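Local structure of glutathione S-transferase (Ceriporiopsis subvermispora, 6J3E) at residues Val4-Asp9 / Pro37-Trp42; Lys26-Leu31 / Glu251-Ala256. The protein probably transfers glutathione to electrophilic substrates as a serine-type glutathione S-transferase of a lignin-degrading fungus, with a thioredoxin-like N-terminal domain and a helical C-terminal domain. One frame throughout, in Å; residues are numbered along the deposited sequence.

Interaction 1. Residues Val4-Asp9 / Pro37-Trp42; sequences VIQFYD and PYKTIW
Ile41 CG1 lies over one face of the Tyr8 ring, and Ile41 CD1 comes to 3.4 Å from Tyr8 CE2; the two side chains run alongside each other, and Val51 and Ile55 of helix 48-55 also pack on the tyrosine. On the other side of the sheet, the Phe7 and Tyr38 rings stand nearly perpendicular, planes at 88°, and meet obliquely. Thr40 OG1 sits at the rim of both, near the Phe7 plane and in that of Tyr38. Thr40 also lays its CG2 over one face of the Trp42 indole, toward the rim, while the Asp9 side chain runs alongside Trp42, the carboxylate and indole planes 24° apart and Asp9 OD2 3.5 Å from Trp42 CZ3. Asp9, CG anti to its backbone N, turns this carboxylate to Thr24 and Arg28.

The backbones are the two parallel strands of the beta-alpha-beta unit that opens the thioredoxin-like domain: 38-42 is the outermost strand of the sheet in this chain, and 5-9 lies between it and strand 73-76. Lys39 bridges Ile5 and Phe7: its N gives a straight bond to Ile5 O (2.6 Å, 166°), and its O accepts from Phe7 N. Ile41 repeats the pattern, N to Phe7 O (2.8 Å) and O from Asp9 N (3.0 Å). At the strand starts a water joins Ile5 N to Pro37 O.

On the Tyr8 side, Lys39 bends at chi3 and chi4 to bring NZ onto an in-plane lone pair of Gln6 OE1, the modelled separation a very short 2.4 Å.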
ATOM      1  N   VAL A   4     -14.121 -29.238  15.862  1.00 76.70           N
ATOM      2  CA  VAL A   4     -13.226 -28.085  15.866  1.00 72.37           C
ATOM      3  C   VAL A   4     -13.335 -27.317  14.556  1.00 71.20           C
ATOM      4  O   VAL A   4     -14.040 -27.740  13.632  1.00 70.60           O
ATOM      5  CB  VAL A   4     -11.778 -28.521  16.102  1.00 65.47           C
ATOM      6  CG1 VAL A   4     -11.683 -29.337  17.374  1.00 69.05           C
ATOM      7  CG2 VAL A   4     -11.305 -29.306  14.915  1.00 64.84           C
ATOM      8  N   ILE A   5     -12.635 -26.178  14.477  1.00 71.14           N
ATOM      9  CA  ILE A   5     -12.574 -25.404  13.236  1.00 68.94           C
ATOM     10  C   ILE A   5     -12.159 -26.297  12.079  1.00 66.50           C
ATOM     11  O   ILE A   5     -11.180 -27.047  12.163  1.00 65.33           O
ATOM     12  CB  ILE A   5     -11.587 -24.239  13.370  1.00 67.29           C
ATOM     13  CG1 ILE A   5     -12.097 -23.224  14.370  1.00 72.80           C
ATOM     14  CG2 ILE A   5     -11.405 -23.529  12.018  1.00 61.88           C
ATOM     15  CD1 ILE A   5     -13.025 -22.232  13.734  1.00 71.96           C
ATOM     16  N   GLN A   6     -12.886 -26.196  10.979  1.00 62.31           N
ATOM     17  CA  GLN A   6     -12.499 -26.859   9.752  1.00 67.01           C
ATOM     18  C   GLN A   6     -11.762 -25.857   8.868  1.00 66.53           C
ATOM     19  O   GLN A   6     -12.229 -24.729   8.670  1.00 62.89           O
ATOM     20  CB  GLN A   6     -13.728 -27.434   9.061  1.00 67.44           C
ATOM     21  CG  GLN A   6     -14.485 -28.382   9.964  1.00 65.80           C
ATOM     22  CD  GLN A   6     -15.381 -29.305   9.186  1.00 78.34           C
ATOM     23  OE1 GLN A   6     -15.157 -30.520   9.144  1.00 86.42           O
ATOM     24  NE2 GLN A   6     -16.402 -28.736   8.542  1.00 74.67           N
ATOM     25  N   PHE A   7     -10.596 -26.262   8.371  1.00 63.54           N
ATOM     26  CA  PHE A   7      -9.676 -25.377   7.660  1.00 61.85           C
ATOM     27  C   PHE A   7      -9.354 -26.011   6.323  1.00 58.60           C
ATOM     28  O   PHE A   7      -8.707 -27.060   6.278  1.00 61.63           O
ATOM     29  CB  PHE A   7      -8.400 -25.152   8.470  1.00 57.70           C
ATOM     30  CG  PHE A   7      -7.285 -24.491   7.701  1.00 60.60           C
ATOM     31  CD1 PHE A   7      -7.499 -23.315   7.003  1.00 61.37           C
ATOM     32  CD2 PHE A   7      -6.001 -25.022   7.725  1.00 60.69           C
ATOM     33  CE1 PHE A   7      -6.454 -22.700   6.319  1.00 60.71           C
ATOM     34  CE2 PHE A   7      -4.962 -24.414   7.047  1.00 58.34           C
ATOM     35  CZ  PHE A   7      -5.187 -23.249   6.346  1.00 58.47           C
ATOM     36  N   TYR A   8      -9.783 -25.377   5.240  1.00 57.62           N
ATOM     37  CA  TYR A   8      -9.642 -25.946   3.907  1.00 58.09           C
ATOM     38  C   TYR A   8      -8.385 -25.407   3.243  1.00 56.35           C
ATOM     39  O   TYR A   8      -8.145 -24.194   3.230  1.00 56.53           O
ATOM     40  CB  TYR A   8     -10.889 -25.661   3.071  1.00 56.33           C
ATOM     41  CG  TYR A   8     -12.135 -26.276   3.698  1.00 63.85           C
ATOM     42  CD1 TYR A   8     -12.781 -25.663   4.775  1.00 64.18           C
ATOM     43  CD2 TYR A   8     -12.655 -27.480   3.231  1.00 61.95           C
ATOM     44  CE1 TYR A   8     -13.913 -26.234   5.367  1.00 65.03           C
ATOM     45  CE2 TYR A   8     -13.789 -28.048   3.811  1.00 62.16           C
ATOM     46  CZ  TYR A   8     -14.410 -27.425   4.876  1.00 64.04           C
ATOM     47  OH  TYR A   8     -15.524 -27.994   5.442  1.00 64.16           O
ATOM     48  N   ASP A   9      -7.599 -26.320   2.684  1.00 59.66           N
ATOM     49  CA  ASP A   9      -6.252 -26.049   2.211  1.00 58.02           C
ATOM     50  C   ASP A   9      -6.025 -26.894   0.965  1.00 57.74           C
ATOM     51  O   ASP A   9      -6.741 -27.866   0.719  1.00 62.06           O
ATOM     52  CB  ASP A   9      -5.230 -26.363   3.323  1.00 62.19           C
ATOM     53  CG  ASP A   9      -3.863 -25.718   3.105  1.00 58.43           C
ATOM     54  OD1 ASP A   9      -3.602 -25.118   2.039  1.00 57.29           O
ATOM     55  OD2 ASP A   9      -3.026 -25.860   4.017  1.00 58.60           O
ATOM     56  N   PRO A  37      -7.582 -24.602  17.875  1.00 68.49           N
ATOM     57  CA  PRO A  37      -7.515 -25.925  17.250  1.00 62.03           C
ATOM     58  C   PRO A  37      -8.329 -25.952  15.977  1.00 65.47           C
ATOM     59  O   PRO A  37      -9.378 -25.307  15.869  1.00 68.68           O
ATOM     60  CB  PRO A  37      -8.131 -26.846  18.304  1.00 63.82           C
ATOM     61  CG  PRO A  37      -9.067 -25.951  19.045  1.00 68.18           C
ATOM     62  CD  PRO A  37      -8.375 -24.619  19.115  1.00 63.28           C
ATOM     63  N   TYR A  38      -7.849 -26.729  15.013  1.00 62.18           N
ATOM     64  CA  TYR A  38      -8.579 -26.870  13.767  1.00 64.99           C
ATOM     65  C   TYR A  38      -8.223 -28.193  13.125  1.00 63.27           C
ATOM     66  O   TYR A  38      -7.216 -28.817  13.459  1.00 65.75           O
ATOM     67  CB  TYR A  38      -8.263 -25.734  12.801  1.00 64.35           C
ATOM     68  CG  TYR A  38      -6.788 -25.616  12.518  1.00 62.26           C
ATOM     69  CD1 TYR A  38      -5.962 -24.887  13.363  1.00 63.14           C
ATOM     70  CD2 TYR A  38      -6.219 -26.233  11.416  1.00 60.60           C
ATOM     71  CE1 TYR A  38      -4.626 -24.771  13.113  1.00 62.32           C
ATOM     72  CE2 TYR A  38      -4.879 -26.117  11.158  1.00 62.02           C
ATOM     73  CZ  TYR A  38      -4.090 -25.382  12.017  1.00 61.12           C
ATOM     74  OH  TYR A  38      -2.755 -25.243  11.784  1.00 60.55           O
ATOM     75  N   LYS A  39      -9.062 -28.592  12.185  1.00 62.29           N
ATOM     76  CA  LYS A  39      -8.830 -29.761  11.358  1.00 67.61           C
ATOM     77  C   LYS A  39      -8.630 -29.299   9.918  1.00 67.35           C
ATOM     78  O   LYS A  39      -9.363 -28.428   9.433  1.00 63.89           O
ATOM     79  CB  LYS A  39     -10.022 -30.716  11.478  1.00 70.03           C
ATOM     80  CG  LYS A  39      -9.991 -31.921  10.557  1.00 77.61           C
ATOM     81  CD  LYS A  39     -11.302 -32.715  10.637  1.00 85.18           C
ATOM     82  CE  LYS A  39     -12.520 -31.803  10.701  1.00 79.98           C
ATOM     83  NZ  LYS A  39     -13.546 -32.195   9.698  1.00 84.54           N
ATOM     84  N   THR A  40      -7.644 -29.870   9.237  1.00 64.23           N
ATOM     85  CA  THR A  40      -7.385 -29.494   7.855  1.00 65.41           C
ATOM     86  C   THR A  40      -8.134 -30.412   6.898  1.00 63.89           C
ATOM     87  O   THR A  40      -8.103 -31.634   7.049  1.00 68.06           O
ATOM     88  CB  THR A  40      -5.893 -29.522   7.537  1.00 62.58           C
ATOM     89  OG1 THR A  40      -5.230 -28.513   8.302  1.00 58.05           O
ATOM     90  CG2 THR A  40      -5.683 -29.231   6.040  1.00 59.66           C
ATOM     91  N   ILE A  41      -8.793 -29.813   5.908  1.00 64.35           N
ATOM     92  CA  ILE A  41      -9.487 -30.530   4.845  1.00 65.79           C
ATOM     93  C   ILE A  41      -8.814 -30.175   3.516  1.00 65.57           C
ATOM     94  O   ILE A  41      -8.855 -29.014   3.087  1.00 62.35           O
ATOM     95  CB  ILE A  41     -10.981 -30.185   4.811  1.00 58.05           C
ATOM     96  CG1 ILE A  41     -11.631 -30.518   6.151  1.00 67.42           C
ATOM     97  CG2 ILE A  41     -11.633 -30.928   3.690  1.00 57.51           C
ATOM     98  CD1 ILE A  41     -13.132 -30.463   6.156  1.00 68.27           C
ATOM     99  N   TRP A  42      -8.226 -31.177   2.857  1.00 60.18           N
ATOM    100  CA  TRP A  42      -7.398 -30.969   1.669  1.00 60.23           C
ATOM    101  C   TRP A  42      -8.261 -30.979   0.414  1.00 61.29           C
ATOM    102  O   TRP A  42      -8.963 -31.958   0.144  1.00 61.34           O
ATOM    103  CB  TRP A  42      -6.304 -32.036   1.598  1.00 60.71           C
ATOM    104  CG  TRP A  42      -5.360 -31.944   2.791  1.00 64.46           C
ATOM    105  CD1 TRP A  42      -5.353 -32.738   3.911  1.00 62.61           C
ATOM    106  CD2 TRP A  42      -4.337 -30.960   2.998  1.00 60.26           C
ATOM    107  NE1 TRP A  42      -4.370 -32.323   4.782  1.00 62.83           N
ATOM    108  CE2 TRP A  42      -3.734 -31.236   4.243  1.00 61.60           C
ATOM    109  CE3 TRP A  42      -3.867 -29.882   2.246  1.00 59.81           C
ATOM    110  CZ2 TRP A  42      -2.689 -30.474   4.744  1.00 62.72           C
ATOM    111  CZ3 TRP A  42      -2.818 -29.136   2.739  1.00 57.07           C
ATOM    112  CH2 TRP A  42      -2.242 -29.432   3.975  1.00 64.86           C
TER
HETATM  113  O   HOH W   1     -12.030 -24.736  17.177  1.00 70.42           O

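Interaction 2. Residues Lys26-Leu31 / Glu251-Ala256. With EDO (1,2-ethanediol), chain D.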
ATOM      1  N   LYS A  26      -1.010 -17.950   5.371  1.00 53.75           N
ATOM      2  CA  LYS A  26      -1.416 -16.791   6.151  1.00 53.16           C
ATOM      3  C   LYS A  26      -2.427 -17.217   7.203  1.00 53.10           C
ATOM      4  O   LYS A  26      -2.275 -16.909   8.389  1.00 52.24           O
ATOM      5  CB  LYS A  26      -1.988 -15.701   5.242  1.00 54.02           C
ATOM      6  CG  LYS A  26      -0.951 -14.997   4.367  1.00 54.68           C
ATOM      7  CD  LYS A  26      -1.544 -13.784   3.636  1.00 50.81           C
ATOM      8  CE  LYS A  26      -1.959 -14.143   2.241  1.00 50.97           C
ATOM      9  NZ  LYS A  26      -3.017 -13.290   1.671  1.00 56.59           N
ATOM     10  N   THR A  27      -3.420 -18.010   6.798  1.00 52.77           N
ATOM     11  CA  THR A  27      -4.457 -18.437   7.737  1.00 55.00           C
ATOM     12  C   THR A  27      -3.970 -19.557   8.655  1.00 54.52           C
ATOM     13  O   THR A  27      -4.348 -19.599   9.835  1.00 56.39           O
ATOM     14  CB  THR A  27      -5.715 -18.841   6.964  1.00 53.11           C
ATOM     15  OG1 THR A  27      -6.309 -17.657   6.425  1.00 52.41           O
ATOM     16  CG2 THR A  27      -6.744 -19.537   7.862  1.00 53.35           C
ATOM     17  N   ARG A  28      -3.120 -20.456   8.153  1.00 50.23           N
ATOM     18  CA  ARG A  28      -2.521 -21.455   9.028  1.00 53.49           C
ATOM     19  C   ARG A  28      -1.669 -20.784  10.103  1.00 60.34           C
ATOM     20  O   ARG A  28      -1.826 -21.058  11.300  1.00 59.25           O
ATOM     21  CB  ARG A  28      -1.691 -22.455   8.215  1.00 54.34           C
ATOM     22  CG  ARG A  28      -1.115 -23.599   9.053  1.00 58.07           C
ATOM     23  CD  ARG A  28      -0.376 -24.649   8.222  1.00 58.41           C
ATOM     24  NE  ARG A  28      -1.245 -25.354   7.286  1.00 62.77           N
ATOM     25  CZ  ARG A  28      -2.041 -26.376   7.609  1.00 63.42           C
ATOM     26  NH1 ARG A  28      -2.106 -26.823   8.856  1.00 60.30           N
ATOM     27  NH2 ARG A  28      -2.782 -26.954   6.672  1.00 63.36           N
ATOM     28  N   TYR A  29      -0.763 -19.890   9.692  1.00 56.87           N
ATOM     29  CA  TYR A  29       0.008 -19.127  10.665  1.00 57.85           C
ATOM     30  C   TYR A  29      -0.910 -18.482  11.698  1.00 59.43           C
ATOM     31  O   TYR A  29      -0.665 -18.578  12.907  1.00 58.34           O
ATOM     32  CB  TYR A  29       0.851 -18.059   9.956  1.00 55.14           C
ATOM     33  CG  TYR A  29       2.255 -18.479   9.544  1.00 58.60           C
ATOM     34  CD1 TYR A  29       3.100 -19.145  10.432  1.00 62.43           C
ATOM     35  CD2 TYR A  29       2.748 -18.177   8.283  1.00 53.70           C
ATOM     36  CE1 TYR A  29       4.393 -19.506  10.066  1.00 58.13           C
ATOM     37  CE2 TYR A  29       4.029 -18.537   7.909  1.00 59.05           C
ATOM     38  CZ  TYR A  29       4.854 -19.201   8.798  1.00 61.46           C
ATOM     39  OH  TYR A  29       6.138 -19.561   8.407  1.00 59.78           O
ATOM     40  N   THR A  30      -2.004 -17.861  11.240  1.00 59.13           N
ATOM     41  CA  THR A  30      -2.885 -17.141  12.158  1.00 61.38           C
ATOM     42  C   THR A  30      -3.541 -18.090  13.167  1.00 63.21           C
ATOM     43  O   THR A  30      -3.590 -17.785  14.370  1.00 62.53           O
ATOM     44  CB  THR A  30      -3.932 -16.345  11.365  1.00 58.17           C
ATOM     45  OG1 THR A  30      -3.265 -15.516  10.400  1.00 56.17           O
ATOM     46  CG2 THR A  30      -4.733 -15.433  12.287  1.00 49.26           C
ATOM     47  N   LEU A  31      -4.015 -19.260  12.712  1.00 59.68           N
ATOM     48  CA  LEU A  31      -4.617 -20.219  13.641  1.00 61.47           C
ATOM     49  C   LEU A  31      -3.582 -20.807  14.603  1.00 61.57           C
ATOM     50  O   LEU A  31      -3.905 -21.079  15.763  1.00 59.89           O
ATOM     51  CB  LEU A  31      -5.324 -21.328  12.863  1.00 61.85           C
ATOM     52  CG  LEU A  31      -6.586 -20.948  12.082  1.00 58.11           C
ATOM     53  CD1 LEU A  31      -6.873 -22.009  11.048  1.00 59.77           C
ATOM     54  CD2 LEU A  31      -7.783 -20.793  12.999  1.00 56.99           C
ATOM     55  N   GLU A 251       5.281 -22.516  12.284  1.00 63.77           N
ATOM     56  CA  GLU A 251       5.370 -23.101  10.944  1.00 57.18           C
ATOM     57  C   GLU A 251       5.163 -24.613  11.050  1.00 63.36           C
ATOM     58  O   GLU A 251       6.097 -25.413  10.952  1.00 65.85           O
ATOM     59  CB  GLU A 251       6.715 -22.762  10.304  1.00 62.64           C
ATOM     60  CG  GLU A 251       6.971 -23.453   8.956  1.00 61.74           C
ATOM     61  CD  GLU A 251       8.350 -23.200   8.398  1.00 62.11           C
ATOM     62  OE1 GLU A 251       8.744 -23.902   7.437  1.00 71.71           O
ATOM     63  OE2 GLU A 251       9.047 -22.295   8.897  1.00 63.06           O
ATOM     64  N   VAL A 252       3.908 -25.004  11.281  1.00 64.85           N
ATOM     65  CA  VAL A 252       3.591 -26.404  11.575  1.00 66.01           C
ATOM     66  C   VAL A 252       2.241 -26.769  10.966  1.00 66.44           C
ATOM     67  O   VAL A 252       1.313 -25.956  10.935  1.00 69.57           O
ATOM     68  CB  VAL A 252       3.586 -26.690  13.100  1.00 65.60           C
ATOM     69  CG1 VAL A 252       4.841 -26.161  13.792  1.00 65.38           C
ATOM     70  CG2 VAL A 252       2.378 -26.081  13.739  1.00 68.27           C
ATOM     71  N   VAL A 253       2.139 -28.002  10.478  1.00 71.60           N
ATOM     72  CA  VAL A 253       0.859 -28.608  10.121  1.00 71.20           C
ATOM     73  C   VAL A 253       0.457 -29.530  11.273  1.00 73.33           C
ATOM     74  O   VAL A 253       1.090 -30.581  11.457  1.00 77.36           O
ATOM     75  CB  VAL A 253       0.940 -29.372   8.797  1.00 72.30           C
ATOM     76  CG1 VAL A 253       0.937 -28.395   7.636  1.00 64.83           C
ATOM     77  CG2 VAL A 253       2.180 -30.214   8.766  1.00 71.77           C
ATOM     78  N   PRO A 254      -0.562 -29.184  12.057  1.00 74.60           N
ATOM     79  CA  PRO A 254      -0.703 -29.772  13.395  1.00 78.23           C
ATOM     80  C   PRO A 254      -0.999 -31.259  13.508  1.00 83.06           C
ATOM     81  O   PRO A 254      -1.403 -31.672  14.602  1.00 90.67           O
ATOM     82  CB  PRO A 254      -1.860 -28.959  13.991  1.00 71.89           C
ATOM     83  CG  PRO A 254      -1.699 -27.649  13.391  1.00 67.25           C
ATOM     84  CD  PRO A 254      -1.331 -27.935  11.954  1.00 73.96           C
ATOM     85  N   ASP A 255      -0.843 -32.062  12.449  1.00 79.07           N
ATOM     86  CA  ASP A 255      -0.740 -33.510  12.633  1.00 84.53           C
ATOM     87  C   ASP A 255      -2.098 -34.154  12.943  1.00 84.94           C
ATOM     88  O   ASP A 255      -2.776 -33.763  13.899  1.00 78.05           O
ATOM     89  CB  ASP A 255       0.282 -33.787  13.756  1.00 84.85           C
ATOM     90  CG  ASP A 255       1.146 -35.004  13.509  1.00 86.65           C
ATOM     91  OD1 ASP A 255       1.864 -35.041  12.491  1.00 84.94           O
ATOM     92  OD2 ASP A 255       1.144 -35.903  14.374  1.00 89.59           O
ATOM     93  N   ALA A 256      -2.518 -35.136  12.145  1.00 87.26           N
ATOM     94  CA  ALA A 256      -3.736 -35.900  12.462  1.00 90.48           C
ATOM     95  C   ALA A 256      -3.766 -37.235  11.728  1.00 89.57           C
ATOM     96  O   ALA A 256      -2.943 -38.115  11.986  1.00 86.79           O
ATOM     97  CB  ALA A 256      -4.990 -35.099  12.129  1.00 87.96           C
TER
HETATM   98  C1  EDO D 302      -7.625 -15.552  -0.261  1.00 57.57           C
HETATM   99  O1  EDO D 302      -7.172 -15.717  -1.615  1.00 64.76           O
HETATM  100  C2  EDO D 302      -6.791 -14.473   0.415  1.00 63.38           C
HETATM  101  O2  EDO D 302      -5.626 -15.074   0.978  1.00 60.12           O
HETATM  102  O   HOH W   2       8.330 -19.970  10.210  1.00 57.53           O
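A cationic guanidinium packs against aliphatic carbon here: Val253 CG1 sits over the centre of one face of the Arg28 group, 3.6 Å from Arg28 CZ. Pro254 reaches the same group in its plane, at the edge, with its CD 3.4 Å from Arg28 NH1. Arg28 leaves the helix with CG anti to the backbone N (chi1 -176°), and its CD comes to 3.5 Å from Val252 O; the bend at chi3 then turns the guanidinium. Its charge is met from the strand side, where NH2 forms a salt bridge with Asp9. With an alanine in place of Arg28 the guanidinium is gone, which would probably leave the Asp9 carboxylate poorly compensated and loosen the hold on the tail at Val253.

Helix 22-34, the first helix of the thioredoxin-like domain, meets here the C-terminal tail that follows helix 235-247. The next residue, Tyr29, runs alongside Glu251, and a water links Tyr29 OH (2.9 Å) to Glu251 OE2 (2.8 Å); the other carboxylate oxygen, OE1, pairs with Arg220.

Away from the tail, Lys26, a glutathione-binding residue, gives a hydrogen bond from NZ to O2 of an ethanediol (3.2 Å), which also bonds Ser86 and Asn23 of that site.

Overall arrangement
From the N terminus, strand 5-9 leads into helix 22-34, which returns the chain to strand 38-42; interaction 1 closes this short beta-alpha-beta loop, its nearest ends 28 residues apart. Interaction 2 closes a far longer one, its nearest ends 220 residues apart, bringing the C-terminal tail back to that same helix after the chain has passed through the helical domain. Along the chain the two cross, because 26-31 falls between the strands of interaction 1 and 251-256 lies beyond both. Their centres are 9 Å apart, and they touch directly: Phe7 and Thr40 meet Arg28, while Pro254 packs on Tyr38. Edge strand 38-42, helix 22-34 and the tail after helix 235-247 are tied together.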